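PDB 3TZG: hypothetical protein BVU_2266 from Bacteroides vulgatus, which is of unknown function but folds as a porin-like beta barrel of antiparallel strands. Local coordinates for residues A[133-138]-A[157-162]; A[198-203]-A[219-224]. All blocks are in the same frame, centred on the assembly; numbering follows the deposited sequence.

Interaction 1: A[133-138]-A[157-162]; sequences LGRLKE and YNYDNN
The open end of an antiparallel beta hairpin, formed by strands 136-145 and 150-158 of the barrel, comes apart here: Tyr-159 reaches across the widening space between the strands, while Tyr-157 stays on the paired part. Leu-133 enters first and lays CD2 over one face of the Arg-135 guanidinium. The extended chi2 of the arginine (177°) carries CD over one face of the Tyr-159 ring, 4.0 Å from the ring centroid, in a CH-pi contact, and the bend at chi3 (-63°) then turns the guanidinium end. Beyond it, NH1 lies 3.5 Å from CB of Tyr-159 and shares a water with that residue's carbonyl O, while NE is salt-bridged to Asp-131. Leu-136 follows: Tyr-159 OH donates to its carbonyl O over 2.6 Å, in the carbonyl plane and on a lone pair. The side chain of Leu-136, with CG anti to the backbone N (chi1 176°), runs alongside Tyr-157 and brings CD2 to 4.1 Å from that ring's CE2. Lys-137 and Glu-138 form a classic beta bulge opposite Val-129 of the preceding strand. The lysine chain slides past Tyr-159, placing CE at the ring edge, and its NZ joins Arg-135 on Asp-131, probably easing the closeness of two positive charges. The one backbone hydrogen bond between the segments runs from Tyr-157 N to Lys-137 O, 2.8 Å, from above the carbonyl plane.

Interaction 2: A[198-203]-A[219-224]; sequences TALPND and ANYRLD
One face of the Tyr-221 ring carries Leu-200, and its edge receives a backbone oxygen, Pro-201 O, in the ring plane. The contact lies at the open end of the antiparallel beta hairpin of strands 199-208 and 213-224 and links the two strands where they diverge in the barrel wall. Leu-200 crosses the ring obliquely. With CG anti to the carbonyl carbon, it sets CD1 3.9 Å from the centroid of the Tyr-221 ring, a CH-pi contact over the face. Toward the phenolic end, Leu-200 CB comes to 3.6 Å from Tyr-221 CZ. Two carbons of one leucine thus cover the same face. The hydroxyl completes the arrangement: Tyr-221 OH donates to Pro-201 O at 2.6 Å, in the carbonyl plane and on a lone pair. Pro-201 meets the tyrosine at about a right angle, its CD 3.6 Å from the same OH. An alanine in place of Tyr-221 would remove both the ring and its hydroxyl, and would probably leave Leu-200 without its aromatic platform and Pro-201 O without this donor. Around the pair, Ile-163 touches both Leu-200 and Tyr-221, and Ile-231 of strand 227-235 also touches the Tyr-221 side chain. Further along, the CB of Asn-202 points away from 219-224, and its ND2 donates to Asp-203 OD2 and to Asn-158 OD1. Its backbone faces the neighbour instead: Ala-219 N donates to Asn-202 O over 2.8 Å, while Ala-219 CB rests 3.3 Å from Pro-201 O.

Taken together, the contacts illustrate how a barrel wall is built from neighbouring antiparallel hairpins. Interaction 1 closes before interaction 2 opens, the chain passing through strand 163-164 and helix 181-188 between them, and their centres lie about 11 Å apart on the same side of the chain's centre. The seam between them is the pairing of strands 150-158 and 199-208: Asn-158 is probably hydrogen-bonded through its backbone O and N to Asn-202 N and Asp-203 O, respectively. Asn-202 also reaches across with its side chain, OD1 accepting from Asn-161 N. Segments 157-162 and 198-203 therefore each face a hairpin partner and each other, so the wall continues from strand 136-145 to strand 213-224.

Interaction 1: A[133-138]-A[157-162]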
ATOM      1  N   LEU A 133     -16.309 -12.418   3.249  1.00 59.25           N
ATOM      2  CA  LEU A 133     -16.781 -11.258   2.492  1.00 59.10           C
ATOM      3  C   LEU A 133     -15.660 -10.566   1.679  1.00 61.41           C
ATOM      4  O   LEU A 133     -15.929  -9.556   1.026  1.00 62.30           O
ATOM      5  CB  LEU A 133     -17.430 -10.236   3.429  1.00 58.87           C
ATOM      6  CG  LEU A 133     -18.928 -10.413   3.665  1.00 66.77           C
ATOM      7  CD1 LEU A 133     -19.219 -11.576   4.622  1.00 69.73           C
ATOM      8  CD2 LEU A 133     -19.515  -9.164   4.273  1.00 68.54           C
ATOM      9  N   GLY A 134     -14.453 -11.118   1.694  1.00 54.28           N
ATOM     10  CA  GLY A 134     -13.334 -10.559   0.954  1.00 52.21           C
ATOM     11  C   GLY A 134     -12.589  -9.435   1.648  1.00 53.39           C
ATOM     12  O   GLY A 134     -11.672  -8.848   1.061  1.00 51.47           O
ATOM     13  N   ARG A 135     -12.968  -9.140   2.899  1.00 48.92           N
ATOM     14  CA  ARG A 135     -12.350  -8.096   3.719  1.00 47.03           C
ATOM     15  C   ARG A 135     -11.017  -8.547   4.264  1.00 49.42           C
ATOM     16  O   ARG A 135     -10.920  -9.676   4.729  1.00 50.14           O
ATOM     17  CB  ARG A 135     -13.277  -7.697   4.883  1.00 45.81           C
ATOM     18  CG  ARG A 135     -14.543  -7.007   4.406  1.00 50.02           C
ATOM     19  CD  ARG A 135     -15.466  -6.692   5.544  1.00 55.99           C
ATOM     20  NE  ARG A 135     -15.939  -7.897   6.221  1.00 62.59           N
ATOM     21  CZ  ARG A 135     -16.902  -7.910   7.131  1.00 81.47           C
ATOM     22  NH1 ARG A 135     -17.538  -6.790   7.452  1.00 68.66           N
ATOM     23  NH2 ARG A 135     -17.264  -9.047   7.704  1.00 80.16           N
ATOM     24  N   LEU A 136      -9.988  -7.666   4.229  1.00 44.56           N
ATOM     25  CA  LEU A 136      -8.657  -7.993   4.772  1.00 42.78           C
ATOM     26  C   LEU A 136      -8.735  -8.017   6.306  1.00 45.79           C
ATOM     27  O   LEU A 136      -8.999  -6.978   6.918  1.00 45.81           O
ATOM     28  CB  LEU A 136      -7.607  -6.988   4.268  1.00 41.52           C
ATOM     29  CG  LEU A 136      -6.201  -7.149   4.810  1.00 45.19           C
ATOM     30  CD1 LEU A 136      -5.623  -8.492   4.415  1.00 47.40           C
ATOM     31  CD2 LEU A 136      -5.328  -6.041   4.338  1.00 42.48           C
ATOM     32  N   LYS A 137      -8.566  -9.203   6.915  1.00 41.38           N
ATOM     33  CA  LYS A 137      -8.736  -9.363   8.359  1.00 40.46           C
ATOM     34  C   LYS A 137      -7.430  -9.313   9.110  1.00 44.18           C
ATOM     35  O   LYS A 137      -7.391  -8.741  10.207  1.00 43.97           O
ATOM     36  CB  LYS A 137      -9.467 -10.664   8.695  1.00 41.33           C
ATOM     37  CG  LYS A 137     -11.005 -10.451   8.692  1.00 59.15           C
ATOM     38  CD  LYS A 137     -11.543  -9.621   9.921  1.00 62.44           C
ATOM     39  CE  LYS A 137     -13.015  -9.317   9.906  1.00 74.37           C
ATOM     40  NZ  LYS A 137     -13.877 -10.545   9.869  1.00 86.71           N
ATOM     41  N   GLU A 138      -6.364  -9.889   8.533  1.00 40.07           N
ATOM     42  CA  GLU A 138      -5.042  -9.949   9.176  1.00 37.80           C
ATOM     43  C   GLU A 138      -3.921  -9.886   8.189  1.00 36.63           C
ATOM     44  O   GLU A 138      -4.038 -10.395   7.068  1.00 34.99           O
ATOM     45  CB  GLU A 138      -4.870 -11.234   9.984  1.00 39.84           C
ATOM     46  CG  GLU A 138      -5.824 -11.445  11.125  1.00 44.65           C
ATOM     47  CD  GLU A 138      -5.734 -12.829  11.727  1.00 63.53           C
ATOM     48  OE1 GLU A 138      -4.756 -13.559  11.447  1.00 56.34           O
ATOM     49  OE2 GLU A 138      -6.631 -13.161  12.534  1.00 66.16           O
ATOM     50  N   TYR A 157      -7.618  -6.268  11.584  1.00 39.49           N
ATOM     51  CA  TYR A 157      -8.542  -5.214  11.119  1.00 39.43           C
ATOM     52  C   TYR A 157      -9.966  -5.499  11.518  1.00 44.16           C
ATOM     53  O   TYR A 157     -10.469  -6.605  11.311  1.00 45.17           O
ATOM     54  CB  TYR A 157      -8.482  -5.052   9.579  1.00 40.15           C
ATOM     55  CG  TYR A 157      -7.132  -4.603   9.086  1.00 40.46           C
ATOM     56  CD1 TYR A 157      -6.777  -3.259   9.100  1.00 42.39           C
ATOM     57  CD2 TYR A 157      -6.172  -5.527   8.701  1.00 40.92           C
ATOM     58  CE1 TYR A 157      -5.504  -2.842   8.721  1.00 43.97           C
ATOM     59  CE2 TYR A 157      -4.895  -5.124   8.316  1.00 41.58           C
ATOM     60  CZ  TYR A 157      -4.568  -3.778   8.309  1.00 48.57           C
ATOM     61  OH  TYR A 157      -3.311  -3.379   7.914  1.00 46.80           O
ATOM     62  N   ASN A 158     -10.640  -4.471  12.019  1.00 40.79           N
ATOM     63  CA  ASN A 158     -12.037  -4.561  12.445  1.00 40.58           C
ATOM     64  C   ASN A 158     -12.944  -3.741  11.483  1.00 43.28           C
ATOM     65  O   ASN A 158     -12.594  -2.616  11.135  1.00 39.67           O
ATOM     66  CB  ASN A 158     -12.175  -4.078  13.881  1.00 35.71           C
ATOM     67  CG  ASN A 158     -13.572  -4.207  14.399  1.00 58.55           C
ATOM     68  OD1 ASN A 158     -14.434  -3.342  14.169  1.00 57.12           O
ATOM     69  ND2 ASN A 158     -13.841  -5.313  15.073  1.00 47.50           N
ATOM     70  N   TYR A 159     -14.114  -4.317  11.099  1.00 40.81           N
ATOM     71  CA  TYR A 159     -15.115  -3.758  10.176  1.00 40.10           C
ATOM     72  C   TYR A 159     -16.536  -3.721  10.803  1.00 51.94           C
ATOM     73  O   TYR A 159     -17.538  -3.734  10.068  1.00 54.72           O
ATOM     74  CB  TYR A 159     -15.147  -4.607   8.895  1.00 38.75           C
ATOM     75  CG  TYR A 159     -13.828  -4.650   8.163  1.00 38.24           C
ATOM     76  CD1 TYR A 159     -13.506  -3.685   7.208  1.00 39.48           C
ATOM     77  CD2 TYR A 159     -12.917  -5.677   8.386  1.00 38.33           C
ATOM     78  CE1 TYR A 159     -12.285  -3.716   6.528  1.00 37.35           C
ATOM     79  CE2 TYR A 159     -11.689  -5.710   7.725  1.00 37.89           C
ATOM     80  CZ  TYR A 159     -11.378  -4.725   6.802  1.00 38.25           C
ATOM     81  OH  TYR A 159     -10.191  -4.787   6.142  1.00 31.46           O
ATOM     82  N   ASP A 160     -16.636  -3.688  12.153  1.00 50.29           N
ATOM     83  CA  ASP A 160     -17.931  -3.754  12.844  1.00 51.71           C
ATOM     84  C   ASP A 160     -18.797  -2.536  12.551  1.00 55.01           C
ATOM     85  O   ASP A 160     -20.015  -2.668  12.569  1.00 56.33           O
ATOM     86  CB  ASP A 160     -17.745  -3.912  14.363  1.00 54.30           C
ATOM     87  CG  ASP A 160     -17.064  -5.216  14.765  1.00 68.10           C
ATOM     88  OD1 ASP A 160     -17.071  -6.177  13.943  1.00 68.46           O
ATOM     89  OD2 ASP A 160     -16.522  -5.279  15.896  1.00 74.70           O
ATOM     90  N   ASN A 161     -18.194  -1.379  12.250  1.00 50.89           N
ATOM     91  CA  ASN A 161     -18.933  -0.146  11.944  1.00 51.14           C
ATOM     92  C   ASN A 161     -19.523  -0.203  10.522  1.00 55.87           C
ATOM     93  O   ASN A 161     -20.383   0.609  10.202  1.00 55.49           O
ATOM     94  CB  ASN A 161     -18.045   1.104  12.115  1.00 49.20           C
ATOM     95  CG  ASN A 161     -17.650   1.453  13.542  1.00 73.24           C
ATOM     96  OD1 ASN A 161     -18.097   0.829  14.513  1.00 64.12           O
ATOM     97  ND2 ASN A 161     -16.818   2.502  13.702  1.00 68.00           N
ATOM     98  N   ASN A 162     -19.084  -1.183   9.696  1.00 54.22           N
ATOM     99  CA  ASN A 162     -19.511  -1.449   8.314  1.00 55.80           C
ATOM    100  C   ASN A 162     -19.470  -0.176   7.459  1.00 58.49           C
ATOM    101  O   ASN A 162     -20.480   0.268   6.905  1.00 58.61           O
ATOM    102  CB  ASN A 162     -20.908  -2.094   8.247  1.00 65.41           C
ATOM    103  CG  ASN A 162     -20.885  -3.596   8.404  1.00114.06           C
ATOM    104  OD1 ASN A 162     -20.464  -4.151   9.434  1.00110.41           O
ATOM    105  ND2 ASN A 162     -21.346  -4.287   7.371  1.00114.30           N
TER
HETATM  106  O   HOH W   1     -18.862  -6.581  10.375  1.00 57.44           O

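Interaction 2: A[198-203]-A[219-224]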
ATOM      1  N   THR A 198     -14.405  -2.471  -1.532  1.00 52.76           N
ATOM      2  CA  THR A 198     -15.496  -1.680  -0.994  1.00 52.02           C
ATOM      3  C   THR A 198     -15.396  -1.376   0.516  1.00 53.68           C
ATOM      4  O   THR A 198     -15.874  -0.328   0.937  1.00 53.42           O
ATOM      5  CB  THR A 198     -16.758  -2.518  -1.283  1.00 59.89           C
ATOM      6  OG1 THR A 198     -17.244  -2.073  -2.533  1.00 67.08           O
ATOM      7  CG2 THR A 198     -17.856  -2.418  -0.231  1.00 52.41           C
ATOM      8  N   ALA A 199     -14.900  -2.307   1.333  1.00 49.17           N
ATOM      9  CA  ALA A 199     -14.877  -2.132   2.795  1.00 47.57           C
ATOM     10  C   ALA A 199     -13.693  -1.296   3.275  1.00 48.20           C
ATOM     11  O   ALA A 199     -12.633  -1.360   2.666  1.00 48.28           O
ATOM     12  CB  ALA A 199     -14.820  -3.496   3.466  1.00 48.48           C
ATOM     13  N   LEU A 200     -13.865  -0.562   4.400  1.00 41.74           N
ATOM     14  CA  LEU A 200     -12.810   0.214   5.067  1.00 39.40           C
ATOM     15  C   LEU A 200     -12.739  -0.158   6.551  1.00 44.56           C
ATOM     16  O   LEU A 200     -13.793  -0.180   7.198  1.00 48.04           O
ATOM     17  CB  LEU A 200     -12.999   1.725   4.917  1.00 39.05           C
ATOM     18  CG  LEU A 200     -12.720   2.320   3.537  1.00 41.27           C
ATOM     19  CD1 LEU A 200     -13.187   3.783   3.450  1.00 39.16           C
ATOM     20  CD2 LEU A 200     -11.273   2.124   3.149  1.00 38.48           C
ATOM     21  N   PRO A 201     -11.542  -0.467   7.122  1.00 36.73           N
ATOM     22  CA  PRO A 201     -11.500  -0.824   8.540  1.00 36.12           C
ATOM     23  C   PRO A 201     -11.738   0.386   9.443  1.00 42.68           C
ATOM     24  O   PRO A 201     -11.221   1.472   9.170  1.00 43.46           O
ATOM     25  CB  PRO A 201     -10.084  -1.387   8.712  1.00 36.35           C
ATOM     26  CG  PRO A 201      -9.272  -0.652   7.702  1.00 38.93           C
ATOM     27  CD  PRO A 201     -10.185  -0.478   6.527  1.00 35.44           C
ATOM     28  N   ASN A 202     -12.534   0.216  10.502  1.00 40.77           N
ATOM     29  CA  ASN A 202     -12.783   1.302  11.455  1.00 40.44           C
ATOM     30  C   ASN A 202     -11.698   1.337  12.534  1.00 42.63           C
ATOM     31  O   ASN A 202     -11.380   2.410  13.037  1.00 42.18           O
ATOM     32  CB  ASN A 202     -14.160   1.197  12.081  1.00 42.20           C
ATOM     33  CG  ASN A 202     -14.555  -0.146  12.592  1.00 59.59           C
ATOM     34  OD1 ASN A 202     -15.098  -0.977  11.869  1.00 58.69           O
ATOM     35  ND2 ASN A 202     -14.440  -0.320  13.872  1.00 55.07           N
ATOM     36  N   ASP A 203     -11.089   0.190  12.843  1.00 39.39           N
ATOM     37  CA  ASP A 203     -10.032   0.082  13.864  1.00 39.13           C
ATOM     38  C   ASP A 203      -8.939  -0.908  13.427  1.00 40.92           C
ATOM     39  O   ASP A 203      -9.206  -1.853  12.680  1.00 39.66           O
ATOM     40  CB  ASP A 203     -10.629  -0.325  15.217  1.00 41.72           C
ATOM     41  CG  ASP A 203     -11.513   0.787  15.798  1.00 56.05           C
ATOM     42  OD1 ASP A 203     -10.954   1.796  16.297  1.00 55.98           O
ATOM     43  OD2 ASP A 203     -12.759   0.673  15.698  1.00 63.70           O
ATOM     44  N   ALA A 219      -9.420   4.427  12.662  1.00 38.99           N
ATOM     45  CA  ALA A 219      -9.498   5.078  11.360  1.00 37.66           C
ATOM     46  C   ALA A 219     -10.769   5.881  11.284  1.00 40.71           C
ATOM     47  O   ALA A 219     -11.826   5.391  11.651  1.00 42.58           O
ATOM     48  CB  ALA A 219      -9.443   4.055  10.255  1.00 37.79           C
ATOM     49  N   ASN A 220     -10.670   7.114  10.869  1.00 35.92           N
ATOM     50  CA  ASN A 220     -11.822   7.992  10.802  1.00 37.19           C
ATOM     51  C   ASN A 220     -12.021   8.520   9.346  1.00 43.12           C
ATOM     52  O   ASN A 220     -11.100   9.096   8.737  1.00 41.60           O
ATOM     53  CB  ASN A 220     -11.655   9.144  11.806  1.00 41.77           C
ATOM     54  CG  ASN A 220     -12.855  10.026  11.851  1.00 65.77           C
ATOM     55  OD1 ASN A 220     -13.946   9.591  12.242  1.00 80.96           O
ATOM     56  ND2 ASN A 220     -12.712  11.233  11.339  1.00 39.68           N
ATOM     57  N   TYR A 221     -13.243   8.314   8.802  1.00 40.94           N
ATOM     58  CA  TYR A 221     -13.535   8.696   7.438  1.00 40.68           C
ATOM     59  C   TYR A 221     -14.684   9.674   7.348  1.00 47.71           C
ATOM     60  O   TYR A 221     -15.760   9.374   7.869  1.00 51.31           O
ATOM     61  CB  TYR A 221     -13.892   7.450   6.602  1.00 40.71           C
ATOM     62  CG  TYR A 221     -12.969   6.277   6.773  1.00 42.02           C
ATOM     63  CD1 TYR A 221     -11.807   6.164   6.011  1.00 43.98           C
ATOM     64  CD2 TYR A 221     -13.269   5.254   7.669  1.00 42.83           C
ATOM     65  CE1 TYR A 221     -10.945   5.081   6.164  1.00 43.80           C
ATOM     66  CE2 TYR A 221     -12.417   4.165   7.830  1.00 43.31           C
ATOM     67  CZ  TYR A 221     -11.255   4.082   7.073  1.00 49.48           C
ATOM     68  OH  TYR A 221     -10.398   3.026   7.219  1.00 47.28           O
ATOM     69  N   ARG A 222     -14.509  10.796   6.648  1.00 44.12           N
ATOM     70  CA  ARG A 222     -15.653  11.663   6.359  1.00 46.45           C
ATOM     71  C   ARG A 222     -16.007  11.453   4.908  1.00 52.25           C
ATOM     72  O   ARG A 222     -15.120  11.457   4.038  1.00 50.88           O
ATOM     73  CB  ARG A 222     -15.491  13.140   6.716  1.00 48.46           C
ATOM     74  CG  ARG A 222     -14.255  13.847   6.254  1.00 52.33           C
ATOM     75  CD  ARG A 222     -14.198  15.224   6.909  1.00 61.90           C
ATOM     76  NE  ARG A 222     -14.331  15.164   8.373  1.00 59.38           N
ATOM     77  CZ  ARG A 222     -14.288  16.233   9.166  1.00 72.26           C
ATOM     78  NH1 ARG A 222     -14.083  17.445   8.650  1.00 55.85           N
ATOM     79  NH2 ARG A 222     -14.442  16.099  10.485  1.00 46.20           N
ATOM     80  N   LEU A 223     -17.297  11.133   4.684  1.00 51.40           N
ATOM     81  CA  LEU A 223     -17.853  10.737   3.395  1.00 52.91           C
ATOM     82  C   LEU A 223     -18.743  11.810   2.809  1.00 57.63           C
ATOM     83  O   LEU A 223     -19.625  12.333   3.490  1.00 57.91           O
ATOM     84  CB  LEU A 223     -18.660   9.433   3.559  1.00 53.73           C
ATOM     85  CG  LEU A 223     -17.911   8.199   4.092  1.00 59.18           C
ATOM     86  CD1 LEU A 223     -18.862   7.271   4.772  1.00 60.72           C
ATOM     87  CD2 LEU A 223     -17.167   7.451   2.998  1.00 61.87           C
ATOM     88  N   ASP A 224     -18.488  12.142   1.544  1.00 55.66           N
ATOM     89  CA  ASP A 224     -19.267  13.103   0.762  1.00 58.27           C
ATOM     90  C   ASP A 224     -20.014  12.295  -0.275  1.00 64.46           C
ATOM     91  O   ASP A 224     -19.400  11.762  -1.203  1.00 62.58           O
ATOM     92  CB  ASP A 224     -18.357  14.183   0.151  1.00 60.27           C
ATOM     93  CG  ASP A 224     -18.943  15.582   0.079  1.00 67.44           C
ATOM     94  OD1 ASP A 224     -20.033  15.743  -0.519  1.00 66.67           O
ATOM     95  OD2 ASP A 224     -18.274  16.530   0.550  1.00 73.20           O
TER